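Long-range contacts in aspartate-semialdehyde dehydrogenase (Thermus thermophilus, PDB 2YV3), which probably catalyses the NADPH-dependent reductive dephosphorylation of L-aspartyl-4-phosphate to L-aspartate-semialdehyde, a shared step towards lysine, methionine and threonine: residues Val146-Tyr151 and Ile225-Val230; Phe189-His194 and Arg231-Arg236; Ala237-Val242 and Asp304-Gly309; Gly264-Asp269 and Asp287-Arg292. One frame throughout, in Å; residues are numbered along the deposited sequence.

Contact 1: Val146-Tyr151 and Ile225-Val230; sequences VIVATY and ISATAV
Val146 to Ala149 and Ile225 to Thr228 form a parallel strand pair at one margin of the five-stranded mixed sheet, strand 224-228 being the outermost within this chain. The short axes run 4.6 Å apart at 12°, and the pairs follow one another without slip from Val146-Ile225 to Ala149-Thr228. Ser226 N bonds to Val146 O at 2.8 Å. The link then zigzags: Ser226 O accepts from Val148 N, Val148 O takes Thr228 N at 2.9 Å, and Thr228 O takes Thr150 N at 2.9 Å. Ser226, Val148 and Thr228 thus each use both their N-H and carbonyl across the seam. Beyond Thr228 the pairing frays, with a weak bond from Val230 N to Thr150 O (3.3 Å).

The pair forms a beta-alpha-beta crossover, since the chain between the strands passes through helices 159-173 and 205-219 before returning in the same direction. Val146, Val148, Ile225 and Ala227 line the helix-covered face, where helix 125-141 receives the valines and helix 205-219 receives Ile225. Ile225 CG2, anti to the backbone N (CG1 has chi1 -43°), lies 4.0 Å from Val146 CB, as far as Val148 CG2 from Ala227 CB.

Ile147, Ala149, Ser226 and Thr228 occupy the other face, which packs on the second subunit. Thr228 OG1 bonds to Arg294 of that subunit, while Tyr151 stacks on its counterpart there and bonds through OH to Thr150 O of the second subunit. Thr150 turns its methyl CG2 towards the backbone of Ala229 and Val230, leaving OG1 a weak bond with Gln152, a predicted substrate-binding residue.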
loop_
_atom_site.group_PDB
_atom_site.type_symbol
_atom_site.label_atom_id
_atom_site.label_comp_id
_atom_site.label_asym_id
_atom_site.label_seq_id
_atom_site.Cartn_x
_atom_site.Cartn_y
_atom_site.Cartn_z
ATOM N N VAL A 146 12.291 1.555 -12.280
ATOM C CA VAL A 146 11.126 1.934 -11.462
ATOM C C VAL A 146 10.604 0.776 -10.606
ATOM O O VAL A 146 10.439 -0.343 -11.078
ATOM C CB VAL A 146 9.944 2.452 -12.307
ATOM C CG1 VAL A 146 8.875 3.048 -11.382
ATOM C CG2 VAL A 146 10.430 3.508 -13.318
ATOM N N ILE A 147 10.333 1.070 -9.340
ATOM C CA ILE A 147 9.845 0.078 -8.392
ATOM C C ILE A 147 8.555 0.548 -7.734
ATOM O O ILE A 147 8.596 1.240 -6.718
ATOM C CB ILE A 147 10.905 -0.159 -7.305
ATOM C CG1 ILE A 147 12.236 -0.481 -7.981
ATOM C CG2 ILE A 147 10.471 -1.284 -6.372
ATOM C CD1 ILE A 147 13.397 -0.610 -7.040
ATOM N N VAL A 148 7.408 0.170 -8.286
ATOM C CA VAL A 148 6.158 0.627 -7.700
ATOM C C VAL A 148 5.400 -0.372 -6.831
ATOM O O VAL A 148 5.435 -1.574 -7.054
ATOM C CB VAL A 148 5.192 1.198 -8.795
ATOM C CG1 VAL A 148 5.798 1.004 -10.197
ATOM C CG2 VAL A 148 3.820 0.533 -8.705
ATOM N N ALA A 149 4.736 0.165 -5.814
ATOM C CA ALA A 149 3.909 -0.591 -4.883
ATOM C C ALA A 149 2.566 0.105 -5.021
ATOM O O ALA A 149 2.410 1.294 -4.739
ATOM C CB ALA A 149 4.421 -0.469 -3.471
ATOM N N THR A 150 1.609 -0.676 -5.489
ATOM C CA THR A 150 0.257 -0.244 -5.769
ATOM C C THR A 150 -0.670 -0.405 -4.582
ATOM O O THR A 150 -0.558 -1.353 -3.820
ATOM C CB THR A 150 -0.264 -1.058 -6.987
ATOM O OG1 THR A 150 -0.208 -0.253 -8.170
ATOM C CG2 THR A 150 -1.649 -1.572 -6.752
ATOM N N TYR A 151 -1.569 0.558 -4.439
ATOM C CA TYR A 151 -2.592 0.604 -3.395
ATOM C C TYR A 151 -3.873 0.733 -4.236
ATOM O O TYR A 151 -4.511 1.780 -4.259
ATOM C CB TYR A 151 -2.414 1.862 -2.513
ATOM C CG TYR A 151 -1.122 1.916 -1.699
ATOM C CD1 TYR A 151 -1.125 1.664 -0.330
ATOM C CD2 TYR A 151 0.096 2.154 -2.312
ATOM C CE1 TYR A 151 0.057 1.639 0.396
ATOM C CE2 TYR A 151 1.277 2.134 -1.599
ATOM C CZ TYR A 151 1.264 1.874 -0.255
ATOM O OH TYR A 151 2.442 1.820 0.451
ATOM N N ILE A 225 11.490 -2.265 -14.790
ATOM C CA ILE A 225 10.355 -1.956 -13.946
ATOM C C ILE A 225 9.877 -3.154 -13.133
ATOM O O ILE A 225 9.663 -4.240 -13.677
ATOM C CB ILE A 225 9.166 -1.441 -14.779
ATOM C CG1 ILE A 225 9.638 -0.467 -15.842
ATOM C CG2 ILE A 225 8.176 -0.724 -13.883
ATOM C CD1 ILE A 225 8.518 -0.043 -16.792
ATOM N N SER A 226 9.719 -2.936 -11.828
ATOM C CA SER A 226 9.225 -3.947 -10.886
ATOM C C SER A 226 7.990 -3.309 -10.273
ATOM O O SER A 226 7.945 -2.092 -10.118
ATOM C CB SER A 226 10.262 -4.215 -9.791
ATOM O OG SER A 226 9.765 -5.051 -8.756
ATOM N N ALA A 227 6.986 -4.111 -9.935
ATOM C CA ALA A 227 5.760 -3.572 -9.336
ATOM C C ALA A 227 4.965 -4.630 -8.583
ATOM O O ALA A 227 4.890 -5.780 -9.019
ATOM C CB ALA A 227 4.884 -2.950 -10.418
ATOM N N THR A 228 4.382 -4.237 -7.451
ATOM C CA THR A 228 3.565 -5.138 -6.642
ATOM C C THR A 228 2.167 -4.558 -6.598
ATOM O O THR A 228 1.945 -3.563 -5.920
ATOM C CB THR A 228 4.036 -5.241 -5.166
ATOM O OG1 THR A 228 5.396 -5.671 -5.111
ATOM C CG2 THR A 228 3.146 -6.257 -4.390
ATOM N N ALA A 229 1.227 -5.179 -7.298
ATOM C CA ALA A 229 -0.139 -4.691 -7.309
ATOM C C ALA A 229 -0.874 -5.151 -6.060
ATOM O O ALA A 229 -1.001 -6.351 -5.818
ATOM C CB ALA A 229 -0.874 -5.188 -8.570
ATOM N N VAL A 230 -1.349 -4.212 -5.252
ATOM C CA VAL A 230 -2.085 -4.610 -4.062
ATOM C C VAL A 230 -3.443 -3.941 -4.018
ATOM O O VAL A 230 -3.566 -2.752 -4.297
ATOM C CB VAL A 230 -1.307 -4.318 -2.786
ATOM C CG1 VAL A 230 -2.066 -4.904 -1.577
ATOM C CG2 VAL A 230 0.093 -4.917 -2.897
#

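Contact 2: Phe189-His194 and Arg231-Arg236; sequences FNVIPH and RVPTLR
Ile192 and Arg231 face each other across a single antiparallel bridge between two segments without regular secondary structure, whose touching parts run 172° apart. Arg231 N reaches Ile192 O at 3.1 Å in an almost straight bond. The return bond, Ile192 N to Arg231 O, is 3.2 Å long.

The two side chains lie side by side and point the same way. Ile192 CG1 stands anti to its carbonyl carbon, and CD1 at the end of that branch rests on Arg231 CG at 3.8 Å. Arg231 starts with CG anti to the backbone N (chi1 -180°), then bends at chi2 (72°) and again at chi3, which leads its far end away from the 189-194 segment. The contact therefore holds the aliphatic base of the arginine, and the guanidinium lies beyond it.

Val191 and Val232 also lie side by side, with matching torsions. Each holds CG1 anti to its carbonyl carbon and CG2 between N and C, and the two CG1 methyls meet at 3.6 Å. Beyond them the Pro233 ring presents CG and CD to Asn190 O, and the chain folds back in an inverse gamma turn centred on Pro233. Asn190 OD1 itself bonds to Leu280 N of the second subunit.

The bridge fixes the backbone of Arg231, a predicted substrate-binding residue, in the loop leading from strand 224-228 to strand 237-246, its side chain about 4 Å at nearest from those of Gln152 (predicted to bind substrate) and Gly156 (predicted to bind NADP(+)).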
loop_
_atom_site.group_PDB
_atom_site.type_symbol
_atom_site.label_atom_id
_atom_site.label_comp_id
_atom_site.label_asym_id
_atom_site.label_seq_id
_atom_site.Cartn_x
_atom_site.Cartn_y
_atom_site.Cartn_z
ATOM N N PHE A 189 -11.308 -4.201 5.490
ATOM C CA PHE A 189 -10.219 -4.120 6.464
ATOM C C PHE A 189 -9.099 -5.098 6.172
ATOM O O PHE A 189 -8.670 -5.862 7.029
ATOM C CB PHE A 189 -10.782 -4.341 7.863
ATOM C CG PHE A 189 -11.585 -3.188 8.354
ATOM C CD1 PHE A 189 -10.959 -1.994 8.688
ATOM C CD2 PHE A 189 -12.964 -3.265 8.428
ATOM C CE1 PHE A 189 -11.701 -0.891 9.088
ATOM C CE2 PHE A 189 -13.716 -2.165 8.827
ATOM C CZ PHE A 189 -13.082 -0.976 9.157
ATOM N N ASN A 190 -8.595 -5.060 4.955
ATOM C CA ASN A 190 -7.555 -5.998 4.603
ATOM C C ASN A 190 -6.923 -5.643 3.267
ATOM O O ASN A 190 -7.426 -4.785 2.543
ATOM C CB ASN A 190 -8.182 -7.384 4.533
ATOM C CG ASN A 190 -7.200 -8.446 4.132
ATOM O OD1 ASN A 190 -6.113 -8.537 4.689
ATOM N ND2 ASN A 190 -7.585 -9.273 3.164
ATOM N N VAL A 191 -5.815 -6.281 2.927
ATOM C CA VAL A 191 -5.234 -5.994 1.634
ATOM C C VAL A 191 -4.899 -7.325 0.986
ATOM O O VAL A 191 -4.520 -8.272 1.676
ATOM C CB VAL A 191 -3.990 -5.045 1.751
ATOM C CG1 VAL A 191 -4.430 -3.723 2.345
ATOM C CG2 VAL A 191 -2.871 -5.681 2.590
ATOM N N ILE A 192 -5.064 -7.395 -0.332
ATOM C CA ILE A 192 -4.832 -8.627 -1.093
ATOM C C ILE A 192 -3.663 -8.401 -2.028
ATOM O O ILE A 192 -3.809 -7.713 -3.024
ATOM C CB ILE A 192 -6.082 -8.977 -1.968
ATOM C CG1 ILE A 192 -7.350 -8.888 -1.131
ATOM C CG2 ILE A 192 -5.998 -10.396 -2.489
ATOM C CD1 ILE A 192 -8.534 -8.522 -1.915
ATOM N N PRO A 193 -2.484 -8.972 -1.725
ATOM C CA PRO A 193 -1.338 -8.769 -2.619
ATOM C C PRO A 193 -1.566 -9.608 -3.883
ATOM O O PRO A 193 -0.705 -10.345 -4.343
ATOM C CB PRO A 193 -0.173 -9.260 -1.775
ATOM C CG PRO A 193 -0.793 -10.382 -1.022
ATOM C CD PRO A 193 -2.112 -9.831 -0.590
ATOM N N HIS A 194 -2.756 -9.468 -4.439
ATOM C CA HIS A 194 -3.125 -10.227 -5.606
ATOM C C HIS A 194 -4.161 -9.479 -6.443
ATOM O O HIS A 194 -5.321 -9.386 -6.071
ATOM C CB HIS A 194 -3.671 -11.578 -5.131
ATOM C CG HIS A 194 -4.038 -12.521 -6.236
ATOM N ND1 HIS A 194 -4.463 -13.810 -5.993
ATOM C CD2 HIS A 194 -4.082 -12.357 -7.579
ATOM C CE1 HIS A 194 -4.758 -14.397 -7.140
ATOM N NE2 HIS A 194 -4.534 -13.537 -8.117
ATOM N N ARG A 231 -4.458 -4.741 -3.706
ATOM C CA ARG A 231 -5.848 -4.308 -3.638
ATOM C C ARG A 231 -6.069 -3.794 -2.216
ATOM O O ARG A 231 -5.529 -4.371 -1.282
ATOM C CB ARG A 231 -6.755 -5.521 -3.932
ATOM C CG ARG A 231 -8.268 -5.282 -3.917
ATOM C CD ARG A 231 -8.765 -4.470 -5.118
ATOM N NE ARG A 231 -8.992 -5.239 -6.338
ATOM C CZ ARG A 231 -8.766 -4.747 -7.559
ATOM N NH1 ARG A 231 -8.301 -3.511 -7.689
ATOM N NH2 ARG A 231 -9.016 -5.461 -8.654
ATOM N N VAL A 232 -6.838 -2.721 -2.035
ATOM C CA VAL A 232 -7.077 -2.202 -0.685
ATOM C C VAL A 232 -8.480 -1.645 -0.535
ATOM O O VAL A 232 -9.163 -1.389 -1.518
ATOM C CB VAL A 232 -6.081 -1.095 -0.299
ATOM C CG1 VAL A 232 -4.651 -1.587 -0.516
ATOM C CG2 VAL A 232 -6.370 0.182 -1.107
ATOM N N PRO A 233 -8.924 -1.439 0.707
ATOM C CA PRO A 233 -10.273 -0.914 0.945
ATOM C C PRO A 233 -10.483 0.544 0.564
ATOM O O PRO A 233 -10.476 1.435 1.408
ATOM C CB PRO A 233 -10.487 -1.168 2.439
ATOM C CG PRO A 233 -9.576 -2.295 2.725
ATOM C CD PRO A 233 -8.336 -1.905 1.965
ATOM N N THR A 234 -10.678 0.774 -0.724
ATOM C CA THR A 234 -10.915 2.108 -1.229
ATOM C C THR A 234 -11.889 2.036 -2.398
ATOM O O THR A 234 -11.851 1.110 -3.189
ATOM C CB THR A 234 -9.595 2.762 -1.628
ATOM O OG1 THR A 234 -8.745 2.791 -0.481
ATOM C CG2 THR A 234 -9.807 4.189 -2.048
ATOM N N LEU A 235 -12.791 3.003 -2.473
ATOM C CA LEU A 235 -13.785 3.039 -3.526
ATOM C C LEU A 235 -13.201 3.117 -4.925
ATOM O O LEU A 235 -12.991 2.098 -5.559
ATOM C CB LEU A 235 -14.741 4.223 -3.337
ATOM C CG LEU A 235 -15.889 4.176 -2.332
ATOM C CD1 LEU A 235 -16.543 2.798 -2.409
ATOM C CD2 LEU A 235 -15.401 4.467 -0.946
ATOM N N ARG A 236 -12.918 4.332 -5.393
ATOM C CA ARG A 236 -12.432 4.531 -6.758
ATOM C C ARG A 236 -11.046 5.104 -7.064
ATOM O O ARG A 236 -10.754 5.322 -8.238
ATOM C CB ARG A 236 -13.481 5.355 -7.528
ATOM C CG ARG A 236 -14.211 6.417 -6.684
ATOM C CD ARG A 236 -15.311 7.091 -7.490
ATOM N NE ARG A 236 -14.781 7.775 -8.667
ATOM C CZ ARG A 236 -15.494 8.086 -9.744
ATOM N NH1 ARG A 236 -16.786 7.772 -9.815
ATOM N NH2 ARG A 236 -14.915 8.721 -10.748
#

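Contact 3: Ala237-Val242 and Asp304-Gly309; sequences AHAEAV and DFFVVG
Val242 lies against the Phe305 ring, and with Phe306 these residues account for much of the area buried between two antiparallel strands. Val242 CB stands over one ring face, 3.9 Å from the centroid and 30° off the normal, a CH-pi contact. CG1, anti to the backbone N (chi1 -177°), reaches CE2 and CZ of the same ring. Phe305 has its CG between its own N and carbonyl carbon (chi1 37°), and Val307 CG2 meets the ring edge in plane. An alanine in place of Phe305 would probably leave Val242 CB and CG1 without their aromatic cover and open a gap beside Leu137.

The backbones join the same pair, Val242 N bonding to Phe305 O at 2.8 Å, with a weak bond returning from Phe305 N to Val242 O.

On the other face the Phe306 ring leans across the neighbouring strand: CZ touches Ala239 CB at 3.6 Å, and CD1 lies 3.7 Å from Ala241 CA. At the far end His238 N bonds to Gly309 O at 3.2 Å, fixing the backbone of the predicted proton acceptor.

Strand 237-246 is flanked on its other side by strand 143-151, and strand 302-310 by strand 288-295; helix 125-141 packs over Val242, Glu240 and Phe305.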
loop_
_atom_site.group_PDB
_atom_site.type_symbol
_atom_site.label_atom_id
_atom_site.label_comp_id
_atom_site.label_asym_id
_atom_site.label_seq_id
_atom_site.Cartn_x
_atom_site.Cartn_y
_atom_site.Cartn_z
ATOM N N ALA A 237 -10.183 5.310 -6.065
ATOM C CA ALA A 237 -8.854 5.894 -6.333
ATOM C C ALA A 237 -7.603 5.001 -6.205
ATOM O O ALA A 237 -7.372 4.357 -5.178
ATOM C CB ALA A 237 -8.672 7.139 -5.467
ATOM N N HIS A 238 -6.770 4.983 -7.236
ATOM C CA HIS A 238 -5.551 4.171 -7.188
ATOM C C HIS A 238 -4.339 4.891 -6.601
ATOM O O HIS A 238 -4.008 5.985 -7.020
ATOM C CB HIS A 238 -5.158 3.688 -8.585
ATOM C CG HIS A 238 -5.895 2.471 -9.049
ATOM N ND1 HIS A 238 -5.697 1.919 -10.298
ATOM C CD2 HIS A 238 -6.832 1.706 -8.446
ATOM C CE1 HIS A 238 -6.483 0.870 -10.445
ATOM N NE2 HIS A 238 -7.183 0.718 -9.336
ATOM N N ALA A 239 -3.666 4.262 -5.642
ATOM C CA ALA A 239 -2.462 4.841 -5.050
ATOM C C ALA A 239 -1.234 4.011 -5.439
ATOM O O ALA A 239 -1.320 2.798 -5.608
ATOM C CB ALA A 239 -2.594 4.882 -3.550
ATOM N N GLU A 240 -0.088 4.654 -5.605
ATOM C CA GLU A 240 1.110 3.895 -5.945
ATOM C C GLU A 240 2.429 4.562 -5.557
ATOM O O GLU A 240 2.864 5.513 -6.197
ATOM C CB GLU A 240 1.113 3.525 -7.443
ATOM C CG GLU A 240 0.439 4.538 -8.366
ATOM C CD GLU A 240 0.638 4.219 -9.848
ATOM O OE1 GLU A 240 1.801 4.228 -10.320
ATOM O OE2 GLU A 240 -0.373 3.962 -10.534
ATOM N N ALA A 241 3.054 4.058 -4.497
ATOM C CA ALA A 241 4.326 4.600 -4.046
ATOM C C ALA A 241 5.349 4.263 -5.114
ATOM O O ALA A 241 5.653 3.094 -5.350
ATOM C CB ALA A 241 4.729 3.977 -2.711
ATOM N N VAL A 242 5.884 5.294 -5.756
ATOM C CA VAL A 242 6.842 5.107 -6.833
ATOM C C VAL A 242 8.290 5.409 -6.447
ATOM O O VAL A 242 8.557 6.145 -5.504
ATOM C CB VAL A 242 6.424 5.964 -8.046
ATOM C CG1 VAL A 242 7.368 5.733 -9.224
ATOM C CG2 VAL A 242 4.994 5.630 -8.429
ATOM N N ASP A 304 11.736 9.258 -4.619
ATOM C CA ASP A 304 10.606 8.513 -4.094
ATOM C C ASP A 304 9.376 9.420 -4.089
ATOM O O ASP A 304 9.302 10.346 -3.291
ATOM C CB ASP A 304 10.880 8.044 -2.670
ATOM C CG ASP A 304 11.962 6.979 -2.600
ATOM O OD1 ASP A 304 13.124 7.325 -2.887
ATOM O OD2 ASP A 304 11.654 5.801 -2.259
ATOM N N PHE A 305 8.426 9.189 -4.988
ATOM C CA PHE A 305 7.215 9.994 -4.984
ATOM C C PHE A 305 6.010 9.099 -4.778
ATOM O O PHE A 305 6.136 7.886 -4.804
ATOM C CB PHE A 305 7.051 10.821 -6.269
ATOM C CG PHE A 305 7.504 10.123 -7.523
ATOM C CD1 PHE A 305 8.867 10.022 -7.827
ATOM C CD2 PHE A 305 6.573 9.612 -8.428
ATOM C CE1 PHE A 305 9.299 9.434 -9.007
ATOM C CE2 PHE A 305 6.995 9.017 -9.619
ATOM C CZ PHE A 305 8.370 8.932 -9.905
ATOM N N PHE A 306 4.855 9.721 -4.537
ATOM C CA PHE A 306 3.585 9.031 -4.314
ATOM C C PHE A 306 2.624 9.622 -5.336
ATOM O O PHE A 306 2.709 10.790 -5.664
ATOM C CB PHE A 306 3.071 9.305 -2.891
ATOM C CG PHE A 306 1.973 8.376 -2.445
ATOM C CD1 PHE A 306 2.235 7.032 -2.208
ATOM C CD2 PHE A 306 0.676 8.841 -2.279
ATOM C CE1 PHE A 306 1.225 6.158 -1.815
ATOM C CE2 PHE A 306 -0.355 7.972 -1.883
ATOM C CZ PHE A 306 -0.069 6.622 -1.654
ATOM N N VAL A 307 1.697 8.828 -5.833
ATOM C CA VAL A 307 0.789 9.339 -6.841
ATOM C C VAL A 307 -0.624 8.830 -6.690
ATOM O O VAL A 307 -0.854 7.695 -6.293
ATOM C CB VAL A 307 1.287 8.963 -8.258
ATOM C CG1 VAL A 307 0.530 9.752 -9.302
ATOM C CG2 VAL A 307 2.803 9.221 -8.372
ATOM N N VAL A 308 -1.586 9.670 -7.007
ATOM C CA VAL A 308 -2.954 9.230 -6.919
ATOM C C VAL A 308 -3.709 9.755 -8.133
ATOM O O VAL A 308 -3.471 10.863 -8.596
ATOM C CB VAL A 308 -3.597 9.716 -5.592
ATOM C CG1 VAL A 308 -4.779 8.839 -5.211
ATOM C CG2 VAL A 308 -2.570 9.658 -4.489
ATOM N N GLY A 309 -4.599 8.937 -8.669
ATOM C CA GLY A 309 -5.385 9.348 -9.816
ATOM C C GLY A 309 -6.688 8.606 -9.732
ATOM O O GLY A 309 -6.708 7.488 -9.240
#

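Contact 4: Gly264-Asp269 and Asp287-Arg292; sequences GVEVVD and DVEVGR
Val265, Glu266 and Val267 run alongside Val288, Glu289 and Val290, the two segments heading 25° apart. Segment 264-269 is not a regular strand, and the match is a single bridge between Val267 and Val290, with Val267 CA and Val290 CA 5.1 Å apart. Its firmer bond runs from Val268 N to Val290 O at 3.0 Å. Val290 N to Glu266 O (3.1 Å) is weak. The match then slips by one residue, bringing Asp269 beside Gly291.

Strand 288-295 is the outermost of the five-stranded sheet within this chain, so the irregular 264-269 segment covers its outer border roughly in parallel, an edge attachment rather than a sixth full strand.

The side chains sort by polarity. Val265 CB lies 3.8 Å from Val288 CG1, and its CG2, anti to the backbone N, meets Val290 CG2 at 3.8 Å; helix 125-141 backs Val288 and Val290. Towards the other side Glu266 and Glu289 lie side by side, their carboxylates adjacent and nearly coplanar. This pairing of like charges is bridged by Lys285, which makes a salt bridge to both and probably offsets the repulsion. Val268 CG2 meets the aliphatic part of Glu289 at CG.

At the partly exposed start, Asp287 has CG anti to its carbonyl carbon (chi1 -81°), which places CG towards 264-269; from there OD1 lies against Gly264 CA and OD2 3.7 Å from Glu266 CB. An alanine in place of Asp287 would probably leave Gly264 without this carboxylate against it and open a gap beside Glu266. Asp269 OD2 bonds to Ile293 N, farther along the same strand.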
loop_
_atom_site.group_PDB
_atom_site.type_symbol
_atom_site.label_atom_id
_atom_site.label_comp_id
_atom_site.label_asym_id
_atom_site.label_seq_id
_atom_site.Cartn_x
_atom_site.Cartn_y
_atom_site.Cartn_z
ATOM N N GLY A 264 -2.448 18.008 -16.900
ATOM C CA GLY A 264 -3.205 17.036 -16.141
ATOM C C GLY A 264 -2.456 16.325 -15.031
ATOM O O GLY A 264 -2.622 15.107 -14.862
ATOM N N VAL A 265 -1.655 17.062 -14.265
ATOM C CA VAL A 265 -0.896 16.452 -13.182
ATOM C C VAL A 265 -0.708 17.399 -11.997
ATOM O O VAL A 265 0.394 17.886 -11.722
ATOM C CB VAL A 265 0.481 15.974 -13.691
ATOM C CG1 VAL A 265 1.202 17.123 -14.322
ATOM C CG2 VAL A 265 1.306 15.376 -12.551
ATOM N N GLU A 266 -1.797 17.650 -11.286
ATOM C CA GLU A 266 -1.750 18.533 -10.134
ATOM C C GLU A 266 -0.627 18.125 -9.200
ATOM O O GLU A 266 -0.559 16.989 -8.753
ATOM C CB GLU A 266 -3.086 18.486 -9.384
ATOM C CG GLU A 266 -3.163 19.375 -8.157
ATOM C CD GLU A 266 -4.560 19.402 -7.560
ATOM O OE1 GLU A 266 -5.024 18.350 -7.062
ATOM O OE2 GLU A 266 -5.201 20.477 -7.595
ATOM N N VAL A 267 0.286 19.041 -8.938
ATOM C CA VAL A 267 1.360 18.753 -8.013
ATOM C C VAL A 267 0.753 19.085 -6.663
ATOM O O VAL A 267 0.135 20.130 -6.494
ATOM C CB VAL A 267 2.621 19.627 -8.285
ATOM C CG1 VAL A 267 3.308 20.009 -6.976
ATOM C CG2 VAL A 267 3.601 18.847 -9.134
ATOM N N VAL A 268 0.901 18.165 -5.725
ATOM C CA VAL A 268 0.382 18.303 -4.372
ATOM C C VAL A 268 1.523 17.856 -3.453
ATOM O O VAL A 268 1.688 16.662 -3.188
ATOM C CB VAL A 268 -0.861 17.403 -4.193
ATOM C CG1 VAL A 268 -1.186 17.218 -2.734
ATOM C CG2 VAL A 268 -2.028 18.027 -4.917
ATOM N N ASP A 269 2.310 18.818 -2.969
ATOM C CA ASP A 269 3.461 18.478 -2.145
ATOM C C ASP A 269 3.809 19.467 -1.043
ATOM O O ASP A 269 4.578 20.395 -1.267
ATOM C CB ASP A 269 4.683 18.295 -3.050
ATOM C CG ASP A 269 5.659 17.281 -2.515
ATOM O OD1 ASP A 269 6.179 17.475 -1.402
ATOM O OD2 ASP A 269 5.918 16.281 -3.213
ATOM N N ASP A 287 -7.455 15.362 -12.810
ATOM C CA ASP A 287 -6.023 15.306 -12.599
ATOM C C ASP A 287 -5.573 14.153 -11.733
ATOM O O ASP A 287 -6.367 13.386 -11.170
ATOM C CB ASP A 287 -5.503 16.591 -11.966
ATOM C CG ASP A 287 -5.302 17.678 -12.969
ATOM O OD1 ASP A 287 -5.527 17.409 -14.163
ATOM O OD2 ASP A 287 -4.914 18.794 -12.559
ATOM N N VAL A 288 -4.263 14.058 -11.633
ATOM C CA VAL A 288 -3.622 13.055 -10.835
ATOM C C VAL A 288 -2.828 13.915 -9.894
ATOM O O VAL A 288 -2.236 14.910 -10.314
ATOM C CB VAL A 288 -2.660 12.194 -11.698
ATOM C CG1 VAL A 288 -1.824 13.093 -12.609
ATOM C CG2 VAL A 288 -1.740 11.382 -10.815
ATOM N N GLU A 289 -2.822 13.574 -8.622
ATOM C CA GLU A 289 -2.030 14.351 -7.694
ATOM C C GLU A 289 -0.717 13.627 -7.536
ATOM O O GLU A 289 -0.666 12.414 -7.698
ATOM C CB GLU A 289 -2.755 14.487 -6.357
ATOM C CG GLU A 289 -3.856 15.557 -6.390
ATOM C CD GLU A 289 -4.864 15.402 -5.263
ATOM O OE1 GLU A 289 -5.789 16.230 -5.160
ATOM O OE2 GLU A 289 -4.735 14.439 -4.482
ATOM N N VAL A 290 0.350 14.371 -7.269
ATOM C CA VAL A 290 1.679 13.784 -7.068
ATOM C C VAL A 290 2.420 14.489 -5.917
ATOM O O VAL A 290 2.584 15.706 -5.906
ATOM C CB VAL A 290 2.525 13.864 -8.362
ATOM C CG1 VAL A 290 3.901 13.230 -8.127
ATOM C CG2 VAL A 290 1.798 13.151 -9.499
ATOM N N GLY A 291 2.865 13.709 -4.947
ATOM C CA GLY A 291 3.545 14.282 -3.811
ATOM C C GLY A 291 4.642 13.412 -3.256
ATOM O O GLY A 291 5.071 12.429 -3.873
ATOM N N ARG A 292 5.113 13.804 -2.080
ATOM C CA ARG A 292 6.180 13.116 -1.372
ATOM C C ARG A 292 7.471 13.013 -2.161
ATOM O O ARG A 292 8.312 12.145 -1.901
ATOM C CB ARG A 292 5.707 11.742 -0.926
ATOM C CG ARG A 292 4.622 11.836 0.098
ATOM C CD ARG A 292 5.107 12.575 1.321
ATOM N NE ARG A 292 5.033 11.689 2.475
ATOM C CZ ARG A 292 5.907 10.729 2.736
ATOM N NH1 ARG A 292 6.942 10.547 1.938
ATOM N NH2 ARG A 292 5.704 9.910 3.759
#

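Contacts 1, 3 and 4 follow one another across a single sheet: centres of contacts 1 and 3 lie 10 Å apart, those of 3 and 4 lie 9 Å apart, and 1 and 4 are 18 Å apart. Probable hydrogen bonds join neighbours, Ala149 N to Ala241 O (3.1 Å) between contacts 1 and 3, and Phe306 N to Gly291 O (2.8 Å) between 3 and 4. Contact 2 continues from contact 1, Val230 CG1 packing on Val191 CB at 3.8 Å. The predicted site draws on contacts 2 and 3 through Arg231 and His238, the side chain of His238 being about 3 Å from that of Cys125, the predicted thioester-forming residue. In contact 4 the side chain of Val288 is about 9 Å from that of His238.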